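Local coordinates for carbohydrate oxidase (Microdochium nivale, PDB 3RJA), which oxidises the C1 hydroxyl of mono-, oligo- and polysaccharides to the lactone with bound FAD, passing the electrons to molecular oxygen to give hydrogen peroxide, at residues A[146-151]-A[300-305]; A[131-136]-A[308-313]; A[55-60]-A[460-465]. One frame throughout, in Å; residues are numbered along the deposited sequence.

Interaction 1: residues A[146-151]-A[300-305]; sequences FGFSSH and LSYSNF. With FAD (flavin-adenine dinucleotide), chain B.
The rings of Phe148 and Tyr302, in the conformer described, lie face to face, with centroids 3.9 Å apart and planes inclined by 15°, and this aromatic stack is the whole of the contact between 146-151 and 300-305. CE2 of Phe148 sits over the centre of the tyrosine ring, closest to Tyr302 CD1 at 3.5 Å. Although the faces are nearly parallel, the two side chains cross at about a right angle. With CG anti to its carbonyl carbon (chi1 -77°), Phe148 leans across to the tyrosine from the turn Gly147-Ser150.

Hydrogen bonding serves to shape the two segments rather than to join them. Gly147 N donates almost straight to Ser150 OG (3.0 Å, 173°), tying the turn to the start of helix 150-153. On the other side, again in the conformer described, Leu300 O takes both Ser303 N and Ser303 OG as the helix 295-301 ends, and Ser303 OG in turn accepts from Phe305 N, an ST turn. The Tyr302 hydroxyl is hydrogen-bonded to Gly261 O, while Arg213 makes a cation-pi contact with the ring.

Polar contacts with the cofactor come from Phe146, whose backbone grips the flavin at two points: its N donates to FAD O2 at 2.9 Å, and FAD N3 donates to its O at 2.6 Å. Asn304 ND2 is hydrogen-bonded to the bound substrate analogue. A buried, apolar stack thus joins a segment that reads the flavin pyrimidine edge to one that reaches the sugar, and the electron-rich ring of Tyr302 would be expected to help hold the charge of Arg213.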
loop_
_atom_site.group_PDB
_atom_site.type_symbol
_atom_site.label_atom_id
_atom_site.label_comp_id
_atom_site.label_asym_id
_atom_site.label_seq_id
_atom_site.Cartn_x
_atom_site.Cartn_y
_atom_site.Cartn_z
ATOM N N PHE A 146 0.468 -2.791 -4.331
ATOM C CA PHE A 146 1.206 -2.881 -5.579
ATOM C C PHE A 146 2.631 -3.399 -5.346
ATOM O O PHE A 146 3.301 -2.955 -4.406
ATOM C CB PHE A 146 1.255 -1.491 -6.270
ATOM C CG PHE A 146 1.930 -1.522 -7.623
ATOM C CD1 PHE A 146 1.182 -1.776 -8.781
ATOM C CD2 PHE A 146 3.314 -1.341 -7.742
ATOM C CE1 PHE A 146 1.792 -1.798 -10.031
ATOM C CE2 PHE A 146 3.946 -1.407 -8.972
ATOM C CZ PHE A 146 3.166 -1.620 -10.137
ATOM N N GLY A 147 3.103 -4.303 -6.207
ATOM C CA GLY A 147 4.472 -4.803 -6.105
ATOM C C GLY A 147 5.033 -5.272 -7.448
ATOM O O GLY A 147 4.452 -4.982 -8.522
ATOM N N PHE A 148 6.132 -6.043 -7.373
ATOM C CA PHE A 148 6.848 -6.522 -8.554
ATOM C C PHE A 148 6.227 -7.737 -9.272
ATOM O O PHE A 148 6.850 -8.294 -10.178
ATOM C CB PHE A 148 8.300 -6.862 -8.184
ATOM C CG PHE A 148 9.172 -5.668 -8.036
ATOM C CD1 PHE A 148 9.565 -4.929 -9.163
ATOM C CD2 PHE A 148 9.600 -5.256 -6.775
ATOM C CE1 PHE A 148 10.395 -3.775 -9.030
ATOM C CE2 PHE A 148 10.435 -4.100 -6.635
ATOM C CZ PHE A 148 10.833 -3.376 -7.767
ATOM N N SER A 149 5.034 -8.170 -8.860
ATOM C CA SER A 149 4.241 -9.096 -9.676
ATOM C C SER A 149 2.950 -8.441 -10.189
ATOM O O SER A 149 2.138 -9.106 -10.845
ATOM C CB SER A 149 3.895 -10.375 -8.893
ATOM O OG SER A 149 5.071 -11.083 -8.535
ATOM N N SER A 150 2.747 -7.151 -9.917
ATOM C CA SER A 150 1.467 -6.524 -10.271
ATOM C C SER A 150 1.223 -6.412 -11.773
ATOM O O SER A 150 0.087 -6.537 -12.199
ATOM C CB SER A 150 1.291 -5.153 -9.629
ATOM O OG SER A 150 1.139 -5.261 -8.236
ATOM N N HIS A 151 2.264 -6.189 -12.578
ATOM C CA HIS A 151 2.031 -6.055 -14.031
ATOM C C HIS A 151 1.526 -7.417 -14.564
ATOM O O HIS A 151 0.634 -7.496 -15.424
ATOM C CB HIS A 151 3.310 -5.607 -14.717
ATOM C CG HIS A 151 3.120 -5.018 -16.089
ATOM N ND1 HIS A 151 3.218 -5.775 -17.245
ATOM C CD2 HIS A 151 2.951 -3.732 -16.492
ATOM C CE1 HIS A 151 3.050 -4.987 -18.296
ATOM N NE2 HIS A 151 2.893 -3.742 -17.870
ATOM N N LEU A 300 12.589 -12.492 -0.793
ATOM C CA LEU A 300 13.755 -12.064 -0.029
ATOM C C LEU A 300 14.511 -10.966 -0.773
ATOM O O LEU A 300 14.932 -9.950 -0.173
ATOM C CB LEU A 300 14.710 -13.260 0.245
ATOM C CG LEU A 300 15.956 -12.958 1.099
ATOM C CD1 LEU A 300 15.540 -12.264 2.417
ATOM C CD2 LEU A 300 16.775 -14.266 1.365
ATOM N N SER A 301 14.687 -11.168 -2.079
ATOM C CA SER A 301 15.527 -10.263 -2.878
ATOM C C SER A 301 15.119 -8.787 -2.809
ATOM O O SER A 301 15.984 -7.943 -2.759
ATOM C CB SER A 301 15.550 -10.694 -4.337
ATOM O OG SER A 301 16.491 -9.930 -5.037
ATOM N N TYR A 302 13.811 -8.497 -2.806
ATOM C CA TYR A 302 13.341 -7.098 -2.816
ATOM C C TYR A 302 12.882 -6.598 -1.431
ATOM O O TYR A 302 12.333 -5.504 -1.316
ATOM C CB TYR A 302 12.246 -6.890 -3.888
ATOM C CG TYR A 302 12.768 -6.503 -5.276
ATOM C CD1 TYR A 302 13.535 -5.352 -5.465
ATOM C CD2 TYR A 302 12.496 -7.290 -6.391
ATOM C CE1 TYR A 302 14.011 -4.997 -6.719
ATOM C CE2 TYR A 302 12.976 -6.952 -7.650
ATOM C CZ TYR A 302 13.723 -5.801 -7.814
ATOM O OH TYR A 302 14.188 -5.457 -9.073
ATOM N N SER A 303 13.156 -7.384 -0.376
ATOM C CA SER A 303 12.647 -7.095 0.976
ATOM C C SER A 303 13.415 -6.018 1.753
ATOM O O SER A 303 12.850 -5.396 2.687
ATOM C CB SER A 303 12.655 -8.382 1.832
ATOM O OG SER A 303 13.985 -8.813 2.071
ATOM N N ASN A 304 14.696 -5.840 1.407
ATOM C CA ASN A 304 15.612 -4.967 2.135
ATOM C C ASN A 304 15.947 -5.477 3.543
ATOM O O ASN A 304 16.373 -4.697 4.386
ATOM C CB ASN A 304 15.079 -3.529 2.215
ATOM C CG ASN A 304 15.124 -2.823 0.878
ATOM O OD1 ASN A 304 16.085 -2.983 0.124
ATOM N ND2 ASN A 304 14.079 -2.049 0.564
ATOM N N PHE A 305 15.729 -6.766 3.802
ATOM C CA PHE A 305 16.065 -7.383 5.102
ATOM C C PHE A 305 16.722 -8.724 4.879
ATOM O O PHE A 305 16.671 -9.278 3.769
ATOM C CB PHE A 305 14.811 -7.565 5.980
ATOM C CG PHE A 305 14.276 -6.290 6.493
ATOM C CD1 PHE A 305 14.775 -5.746 7.680
ATOM C CD2 PHE A 305 13.322 -5.580 5.765
ATOM C CE1 PHE A 305 14.310 -4.532 8.149
ATOM C CE2 PHE A 305 12.838 -4.346 6.224
ATOM C CZ PHE A 305 13.336 -3.815 7.415
HETATM P PA FAD B . -2.121 -0.145 9.358
HETATM O O1A FAD B . -2.239 -1.182 10.443
HETATM O O2A FAD B . -1.446 1.137 9.775
HETATM O O5B FAD B . -3.589 0.200 8.809
HETATM C C5B FAD B . -3.733 0.952 7.609
HETATM C C4B FAD B . -5.211 1.351 7.456
HETATM O O4B FAD B . -6.010 0.178 7.292
HETATM C C3B FAD B . -5.762 2.081 8.679
HETATM O O3B FAD B . -6.821 2.945 8.258
HETATM C C2B FAD B . -6.368 0.928 9.473
HETATM O O2B FAD B . -7.352 1.269 10.420
HETATM C C1B FAD B . -6.933 0.081 8.342
HETATM N N9A FAD B . -7.034 -1.315 8.757
HETATM C C8A FAD B . -6.066 -2.100 9.375
HETATM N N7A FAD B . -6.613 -3.330 9.570
HETATM C C5A FAD B . -7.863 -3.338 9.079
HETATM C C6A FAD B . -8.842 -4.334 9.032
HETATM N N6A FAD B . -8.600 -5.570 9.522
HETATM N N1A FAD B . -10.052 -4.025 8.434
HETATM C C2A FAD B . -10.299 -2.748 7.940
HETATM N N3A FAD B . -9.349 -1.750 8.020
HETATM C C4A FAD B . -8.144 -2.064 8.576
HETATM N N1 FAD B . 2.397 -0.191 -0.521
HETATM C C2 FAD B . 2.265 -0.801 -1.774
HETATM O O2 FAD B . 1.208 -0.752 -2.413
HETATM N N3 FAD B . 3.358 -1.524 -2.245
HETATM C C4 FAD B . 4.514 -1.780 -1.533
HETATM O O4 FAD B . 5.400 -2.539 -1.986
HETATM C C4X FAD B . 4.630 -1.063 -0.225
HETATM N N5 FAD B . 5.707 -1.224 0.525
HETATM C C5X FAD B . 5.802 -0.666 1.779
HETATM C C6 FAD B . 6.924 -0.927 2.608
HETATM C C7 FAD B . 6.965 -0.483 3.916
HETATM C C7M FAD B . 8.197 -0.758 4.803
HETATM C C8 FAD B . 5.815 0.130 4.466
HETATM C C8M FAD B . 5.801 0.613 5.903
HETATM C C9 FAD B . 4.738 0.453 3.654
HETATM C C9A FAD B . 4.696 0.042 2.306
HETATM N N10 FAD B . 3.553 0.229 1.492
HETATM C C10 FAD B . 3.526 -0.237 0.186
HETATM C "C1'" FAD B . 2.384 0.993 2.038
HETATM C "C2'" FAD B . 1.334 0.041 2.590
HETATM O "O2'" FAD B . 0.647 -0.579 1.510
HETATM C "C3'" FAD B . 0.322 0.808 3.411
HETATM O "O3'" FAD B . 0.978 1.578 4.396
HETATM C "C4'" FAD B . -0.680 -0.171 4.045
HETATM O "O4'" FAD B . -1.884 0.494 4.275
HETATM C "C5'" FAD B . -0.132 -0.789 5.334
HETATM O "O5'" FAD B . -1.066 -1.692 5.857
HETATM P P FAD B . -0.988 -2.065 7.436
HETATM O O1P FAD B . -2.002 -3.116 7.773
HETATM O O2P FAD B . 0.444 -2.469 7.792
HETATM O O3P FAD B . -1.300 -0.625 8.060
#

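Interaction 2: residues A[131-136]-A[308-313]; sequences TCPGVG and VDFITP. With ZN (zinc ion), chain D; FAD (flavin-adenine dinucleotide), chain B.
Pro133 and Phe310 lie side by side and point the same way, the proline ring drawn along one flank of the phenyl ring. CB of Pro133 comes 3.6 Å from Phe310 CD1, and its CG meets Phe310 CE1 at 3.7 Å, an oblique approach to the ring. A chi1 of -85° keeps the ring of Phe310 beside its own backbone N, and so alongside the proline. Phe310 CB also lies against Gly134 CA, 4.2 Å away. Val308 meets the proline through its carbonyl O, 3.3 Å from Pro133 CB, while the two CB atoms make the apolar part of the contact. His307 stacks on Phe310, and Phe305 meets it edge to face.

The proline belongs to a type I turn, Cys132-Val135, in the flavin-binding loop of an FAD-linked oxidase of the berberine bridge enzyme type. Cys132 SG is bonded covalently to FAD C6 at 1.8 Å, the kind of cysteinyl link seen in bicovalent flavoenzymes of this family, where a histidine probably supplies a second. Around that link the same loop holds the cofactor by its backbone: Thr131 N donates to FAD O4, and Gly136 N, just ahead of helix 137-142, donates to the phosphate oxygen FAD O2P at 2.8 Å. Val135 CG2 lies against the dimethylbenzene ring, close to FAD C8.

Asp309 turns its side chain away from the loop and chelates a zinc ion with both carboxylate oxygens, OD1 at 2.1 Å and OD2 at 2.3 Å; two waters and His114 are further ligands. Gly134 N is hydrogen-bonded to Gln314, and Gly134 O to Arg111.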
loop_
_atom_site.group_PDB
_atom_site.type_symbol
_atom_site.label_atom_id
_atom_site.label_comp_id
_atom_site.label_asym_id
_atom_site.label_seq_id
_atom_site.Cartn_x
_atom_site.Cartn_y
_atom_site.Cartn_z
ATOM N N THR A 131 6.343 -5.349 -1.423
ATOM C CA THR A 131 7.673 -5.913 -1.202
ATOM C C THR A 131 8.124 -5.888 0.259
ATOM O O THR A 131 9.045 -6.604 0.606
ATOM C CB THR A 131 8.752 -5.125 -1.973
ATOM O OG1 THR A 131 8.688 -3.749 -1.573
ATOM C CG2 THR A 131 8.541 -5.223 -3.489
ATOM N N CYS A 132 7.538 -5.021 1.085
ATOM C CA CYS A 132 8.015 -4.861 2.453
ATOM C C CYS A 132 7.481 -5.994 3.350
ATOM O O CYS A 132 6.272 -6.165 3.472
ATOM C CB CYS A 132 7.591 -3.478 2.988
ATOM S SG CYS A 132 8.118 -2.073 1.930
ATOM N N PRO A 133 8.374 -6.772 3.984
ATOM C CA PRO A 133 7.871 -7.967 4.699
ATOM C C PRO A 133 7.009 -7.686 5.964
ATOM O O PRO A 133 6.184 -8.521 6.320
ATOM C CB PRO A 133 9.149 -8.749 5.036
ATOM C CG PRO A 133 10.246 -7.704 5.044
ATOM C CD PRO A 133 9.848 -6.671 4.018
ATOM N N GLY A 134 7.182 -6.520 6.593
ATOM C CA GLY A 134 6.417 -6.135 7.789
ATOM C C GLY A 134 5.050 -5.497 7.569
ATOM O O GLY A 134 4.266 -5.350 8.516
ATOM N N VAL A 135 4.744 -5.140 6.315
ATOM C CA VAL A 135 3.432 -4.582 5.990
ATOM C C VAL A 135 2.307 -5.546 6.387
ATOM O O VAL A 135 2.399 -6.744 6.165
ATOM C CB VAL A 135 3.354 -4.168 4.498
ATOM C CG1 VAL A 135 1.923 -3.822 4.075
ATOM C CG2 VAL A 135 4.257 -2.945 4.286
ATOM N N GLY A 136 1.259 -5.021 7.003
ATOM C CA GLY A 136 0.114 -5.837 7.364
ATOM C C GLY A 136 -0.762 -6.138 6.149
ATOM O O GLY A 136 -0.953 -5.281 5.270
ATOM N N VAL A 308 12.402 -12.593 5.585
ATOM C CA VAL A 308 11.068 -12.082 5.258
ATOM C C VAL A 308 9.950 -12.502 6.176
ATOM O O VAL A 308 8.908 -11.833 6.203
ATOM C CB VAL A 308 10.647 -12.381 3.801
ATOM C CG1 VAL A 308 11.691 -11.789 2.814
ATOM C CG2 VAL A 308 10.445 -13.838 3.574
ATOM N N ASP A 309 10.129 -13.595 6.922
ATOM C CA ASP A 309 9.033 -14.060 7.779
ATOM C C ASP A 309 8.912 -13.197 9.042
ATOM O O ASP A 309 9.399 -13.569 10.114
ATOM C CB ASP A 309 9.175 -15.553 8.104
ATOM C CG ASP A 309 7.930 -16.140 8.775
ATOM O OD1 ASP A 309 6.867 -15.492 8.838
ATOM O OD2 ASP A 309 8.008 -17.275 9.258
ATOM N N PHE A 310 8.260 -12.037 8.897
ATOM C CA PHE A 310 8.049 -11.115 10.007
ATOM C C PHE A 310 6.769 -11.410 10.761
ATOM O O PHE A 310 5.677 -11.480 10.165
ATOM C CB PHE A 310 8.035 -9.661 9.512
ATOM C CG PHE A 310 9.403 -9.040 9.396
ATOM C CD1 PHE A 310 10.285 -9.444 8.410
ATOM C CD2 PHE A 310 9.804 -8.045 10.281
ATOM C CE1 PHE A 310 11.564 -8.853 8.304
ATOM C CE2 PHE A 310 11.076 -7.450 10.176
ATOM C CZ PHE A 310 11.944 -7.855 9.170
ATOM N N ILE A 311 6.906 -11.599 12.067
ATOM C CA ILE A 311 5.748 -11.699 12.972
ATOM C C ILE A 311 5.815 -10.609 14.065
ATOM O O ILE A 311 5.046 -10.623 15.022
ATOM C CB ILE A 311 5.647 -13.108 13.610
ATOM C CG1 ILE A 311 6.932 -13.455 14.382
ATOM C CG2 ILE A 311 5.343 -14.180 12.518
ATOM C CD1 ILE A 311 6.776 -14.694 15.337
ATOM N N THR A 312 6.759 -9.685 13.887
ATOM C CA THR A 312 6.989 -8.500 14.712
ATOM C C THR A 312 7.091 -7.290 13.759
ATOM O O THR A 312 7.242 -7.485 12.556
ATOM C CB THR A 312 8.361 -8.582 15.431
ATOM O OG1 THR A 312 9.356 -8.946 14.472
ATOM C CG2 THR A 312 8.337 -9.607 16.539
ATOM N N PRO A 313 7.021 -6.048 14.290
ATOM C CA PRO A 313 7.163 -4.836 13.455
ATOM C C PRO A 313 8.553 -4.744 12.818
ATOM O O PRO A 313 9.487 -5.269 13.386
ATOM C CB PRO A 313 7.013 -3.688 14.470
ATOM C CG PRO A 313 6.315 -4.276 15.666
ATOM C CD PRO A 313 6.782 -5.717 15.715
HETATM ZN ZN ZN D . 5.827 -16.990 9.800
HETATM P PA FAD B . -2.121 -0.145 9.358
HETATM O O1A FAD B . -2.239 -1.182 10.443
HETATM O O2A FAD B . -1.446 1.137 9.775
HETATM O O5B FAD B . -3.589 0.200 8.809
HETATM C C5B FAD B . -3.733 0.952 7.609
HETATM C C4B FAD B . -5.211 1.351 7.456
HETATM O O4B FAD B . -6.010 0.178 7.292
HETATM C C3B FAD B . -5.762 2.081 8.679
HETATM O O3B FAD B . -6.821 2.945 8.258
HETATM C C2B FAD B . -6.368 0.928 9.473
HETATM O O2B FAD B . -7.352 1.269 10.420
HETATM C C1B FAD B . -6.933 0.081 8.342
HETATM N N9A FAD B . -7.034 -1.315 8.757
HETATM C C8A FAD B . -6.066 -2.100 9.375
HETATM N N7A FAD B . -6.613 -3.330 9.570
HETATM C C5A FAD B . -7.863 -3.338 9.079
HETATM C C6A FAD B . -8.842 -4.334 9.032
HETATM N N6A FAD B . -8.600 -5.570 9.522
HETATM N N1A FAD B . -10.052 -4.025 8.434
HETATM C C2A FAD B . -10.299 -2.748 7.940
HETATM N N3A FAD B . -9.349 -1.750 8.020
HETATM C C4A FAD B . -8.144 -2.064 8.576
HETATM N N1 FAD B . 2.397 -0.191 -0.521
HETATM C C2 FAD B . 2.265 -0.801 -1.774
HETATM O O2 FAD B . 1.208 -0.752 -2.413
HETATM N N3 FAD B . 3.358 -1.524 -2.245
HETATM C C4 FAD B . 4.514 -1.780 -1.533
HETATM O O4 FAD B . 5.400 -2.539 -1.986
HETATM C C4X FAD B . 4.630 -1.063 -0.225
HETATM N N5 FAD B . 5.707 -1.224 0.525
HETATM C C5X FAD B . 5.802 -0.666 1.779
HETATM C C6 FAD B . 6.924 -0.927 2.608
HETATM C C7 FAD B . 6.965 -0.483 3.916
HETATM C C7M FAD B . 8.197 -0.758 4.803
HETATM C C8 FAD B . 5.815 0.130 4.466
HETATM C C8M FAD B . 5.801 0.613 5.903
HETATM C C9 FAD B . 4.738 0.453 3.654
HETATM C C9A FAD B . 4.696 0.042 2.306
HETATM N N10 FAD B . 3.553 0.229 1.492
HETATM C C10 FAD B . 3.526 -0.237 0.186
HETATM C "C1'" FAD B . 2.384 0.993 2.038
HETATM C "C2'" FAD B . 1.334 0.041 2.590
HETATM O "O2'" FAD B . 0.647 -0.579 1.510
HETATM C "C3'" FAD B . 0.322 0.808 3.411
HETATM O "O3'" FAD B . 0.978 1.578 4.396
HETATM C "C4'" FAD B . -0.680 -0.171 4.045
HETATM O "O4'" FAD B . -1.884 0.494 4.275
HETATM C "C5'" FAD B . -0.132 -0.789 5.334
HETATM O "O5'" FAD B . -1.066 -1.692 5.857
HETATM P P FAD B . -0.988 -2.065 7.436
HETATM O O1P FAD B . -2.002 -3.116 7.773
HETATM O O2P FAD B . 0.444 -2.469 7.792
HETATM O O3P FAD B . -1.300 -0.625 8.060
HETATM O O HOH W 1 5.843 -18.972 8.924
HETATM O O HOH W 2 6.396 -17.082 11.804
#

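Interaction 3: residues A[55-60]-A[460-465]; sequences CAKKLN and TDRFYY
Arg462, in the conformer described, lays one face of its guanidinium against the end of helix 46-58 and contributes more than half of the surface buried here. Its chain leaves the backbone with CG anti to N (chi1 173°) and then bends at chi2 and chi3, which folds the charged group back over the helix. Lys57 CA lies 3.7 Å above the guanidinium plane, towards the rim, and Ala56 O stands over the same face. Lower down, the aliphatic CD of Arg462 touches Ala56 CB at 4.2 Å.

Lys57 takes part through its backbone and the root of its side chain, with CA 3.9 Å from Arg462 NH2; the extended remainder leads its ammonium group away from the arginine. Asn60 comes in at the guanidinium edge instead. Its OD1 lies near that plane, 3.8 Å from Arg462 NH1, and the amide is turned almost perpendicular to the guanidinium, at 85°.

The hydrogen bond of Arg462 NH1 goes to Leu61 O, and the backbone of Arg462 pairs with that of Val63 in strand 63-66. Asp458 receives both Arg462 N and Phe463 N and so braces the type I turn Asp461-Tyr464 from which the arginine springs. The contact joins the turn after helix 447-457, in the berberine-like sequence region, to the first helix-to-strand connection of the FAD-binding region. No hydrogen bond or salt bridge spans the two segments: the guanidinium packs by its flat face, and Ala56 O and Asn60 OD1, with the hydrogen-bonded Leu61 O, would be expected to help stabilise its positive charge.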
loop_
_atom_site.group_PDB
_atom_site.type_symbol
_atom_site.label_atom_id
_atom_site.label_comp_id
_atom_site.label_asym_id
_atom_site.label_seq_id
_atom_site.Cartn_x
_atom_site.Cartn_y
_atom_site.Cartn_z
ATOM N N CYS A 55 -17.883 -2.523 22.987
ATOM C CA CYS A 55 -17.410 -1.568 24.017
ATOM C C CYS A 55 -17.318 -0.135 23.481
ATOM O O CYS A 55 -17.699 0.848 24.171
ATOM C CB CYS A 55 -16.041 -2.017 24.566
ATOM S SG CYS A 55 -16.189 -3.473 25.622
ATOM N N ALA A 56 -16.805 -0.019 22.261
ATOM C CA ALA A 56 -16.671 1.291 21.624
ATOM C C ALA A 56 -18.056 1.930 21.544
ATOM O O ALA A 56 -18.229 3.100 21.924
ATOM C CB ALA A 56 -16.060 1.153 20.239
ATOM N N LYS A 57 -19.041 1.154 21.076
ATOM C CA LYS A 57 -20.439 1.639 20.999
ATOM C C LYS A 57 -20.997 2.039 22.377
ATOM O O LYS A 57 -21.624 3.095 22.531
ATOM C CB LYS A 57 -21.363 0.592 20.349
ATOM C CG LYS A 57 -22.829 1.063 20.332
ATOM C CD LYS A 57 -23.757 0.022 19.752
ATOM C CE LYS A 57 -25.206 0.445 19.872
ATOM N NZ LYS A 57 -26.050 -0.575 19.229
ATOM N N LYS A 58 -20.749 1.201 23.382
ATOM C CA LYS A 58 -21.218 1.470 24.749
ATOM C C LYS A 58 -20.672 2.787 25.337
ATOM O O LYS A 58 -21.397 3.518 26.014
ATOM C CB LYS A 58 -20.841 0.296 25.661
ATOM C CG LYS A 58 -21.435 0.381 27.058
ATOM C CD LYS A 58 -20.685 -0.512 28.058
ATOM C CE LYS A 58 -21.562 -0.898 29.259
ATOM N NZ LYS A 58 -22.632 -1.894 28.857
ATOM N N LEU A 59 -19.396 3.088 25.068
ATOM C CA LEU A 59 -18.701 4.197 25.711
ATOM C C LEU A 59 -18.571 5.417 24.786
ATOM O O LEU A 59 -17.847 6.374 25.102
ATOM C CB LEU A 59 -17.341 3.743 26.248
ATOM C CG LEU A 59 -17.449 2.589 27.275
ATOM C CD1 LEU A 59 -16.090 1.981 27.585
ATOM C CD2 LEU A 59 -18.145 3.015 28.572
ATOM N N ASN A 60 -19.295 5.383 23.670
ATOM C CA ASN A 60 -19.160 6.380 22.599
ATOM C C ASN A 60 -17.702 6.693 22.193
ATOM O O ASN A 60 -17.278 7.848 22.201
ATOM C CB ASN A 60 -19.915 7.680 22.924
ATOM C CG ASN A 60 -20.236 8.498 21.670
ATOM O OD1 ASN A 60 -20.290 7.973 20.537
ATOM N ND2 ASN A 60 -20.433 9.785 21.862
ATOM N N THR A 460 -22.676 6.280 11.782
ATOM C CA THR A 460 -22.241 7.078 12.926
ATOM C C THR A 460 -20.737 7.378 12.904
ATOM O O THR A 460 -20.191 7.909 13.873
ATOM C CB THR A 460 -22.633 6.459 14.266
ATOM O OG1 THR A 460 -21.831 5.296 14.500
ATOM C CG2 THR A 460 -24.153 6.100 14.300
ATOM N N ASP A 461 -20.061 7.038 11.808
ATOM C CA ASP A 461 -18.616 7.299 11.720
ATOM C C ASP A 461 -17.874 6.652 12.921
ATOM O O ASP A 461 -16.955 7.245 13.505
ATOM C CB ASP A 461 -18.383 8.813 11.695
ATOM C CG ASP A 461 -17.361 9.249 10.641
ATOM O OD1 ASP A 461 -16.770 8.400 9.940
ATOM O OD2 ASP A 461 -17.135 10.469 10.548
ATOM N N ARG A 462 -18.303 5.446 13.291
ATOM C CA ARG A 462 -17.724 4.699 14.410
ATOM C C ARG A 462 -16.236 4.410 14.166
ATOM O O ARG A 462 -15.425 4.370 15.106
ATOM C CB ARG A 462 -18.495 3.384 14.606
ATOM C CG ARG A 462 -17.895 2.411 15.629
ATOM C CD ARG A 462 -18.007 2.960 17.031
ATOM N NE ARG A 462 -19.392 3.244 17.404
ATOM C CZ ARG A 462 -19.760 4.306 18.114
ATOM N NH1 ARG A 462 -18.836 5.163 18.505
ATOM N NH2 ARG A 462 -21.036 4.519 18.434
ATOM N N PHE A 463 -15.891 4.198 12.905
ATOM C CA PHE A 463 -14.519 3.892 12.522
ATOM C C PHE A 463 -13.750 5.124 12.045
ATOM O O PHE A 463 -12.752 4.995 11.344
ATOM C CB PHE A 463 -14.494 2.801 11.453
ATOM C CG PHE A 463 -15.133 1.505 11.889
ATOM C CD1 PHE A 463 -14.583 0.752 12.933
ATOM C CD2 PHE A 463 -16.248 1.004 11.213
ATOM C CE1 PHE A 463 -15.164 -0.465 13.326
ATOM C CE2 PHE A 463 -16.828 -0.225 11.590
ATOM C CZ PHE A 463 -16.291 -0.952 12.659
ATOM N N TYR A 464 -14.203 6.312 12.450
ATOM C CA TYR A 464 -13.617 7.582 12.003
ATOM C C TYR A 464 -12.098 7.674 12.037
ATOM O O TYR A 464 -11.433 7.232 12.999
ATOM C CB TYR A 464 -14.125 8.714 12.878
ATOM C CG TYR A 464 -13.444 10.047 12.628
ATOM C CD1 TYR A 464 -13.828 10.867 11.555
ATOM C CD2 TYR A 464 -12.415 10.486 13.460
ATOM C CE1 TYR A 464 -13.205 12.118 11.331
ATOM C CE2 TYR A 464 -11.777 11.722 13.242
ATOM C CZ TYR A 464 -12.171 12.527 12.186
ATOM O OH TYR A 464 -11.531 13.728 11.986
ATOM N N TYR A 465 -11.567 8.301 10.990
ATOM C CA TYR A 465 -10.237 8.861 11.028
ATOM C C TYR A 465 -10.237 10.044 10.062
ATOM O O TYR A 465 -11.150 10.165 9.234
ATOM C CB TYR A 465 -9.167 7.799 10.692
ATOM C CG TYR A 465 -9.177 7.192 9.278
ATOM C CD1 TYR A 465 -10.041 6.134 8.944
ATOM C CD2 TYR A 465 -8.275 7.629 8.294
ATOM C CE1 TYR A 465 -10.031 5.560 7.643
ATOM C CE2 TYR A 465 -8.250 7.049 6.999
ATOM C CZ TYR A 465 -9.112 6.001 6.684
ATOM O OH TYR A 465 -9.089 5.401 5.396
#

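Overall arrangement
Interactions 1 and 2 are buried neighbours, their centres about 12 Å apart, and both touch FAD; interaction 3, partly exposed, lies about 29 Å from interaction 2 and about 36 Å from interaction 1, centre to centre. The first two join the same parts of the fold, flavin-binding loops on one side and the end of helix 295-301 and the chain that follows it on the other, and they meet where Phe148 CD2 packs on Thr131 CG2 at 3.5 Å. Their chemistry is apolar, a ring stack in one and proline against phenyl in the other. Near the surface, 55-60 and 460-465 rely on a cationic side chain, and their pairing encloses both other contacts along the chain.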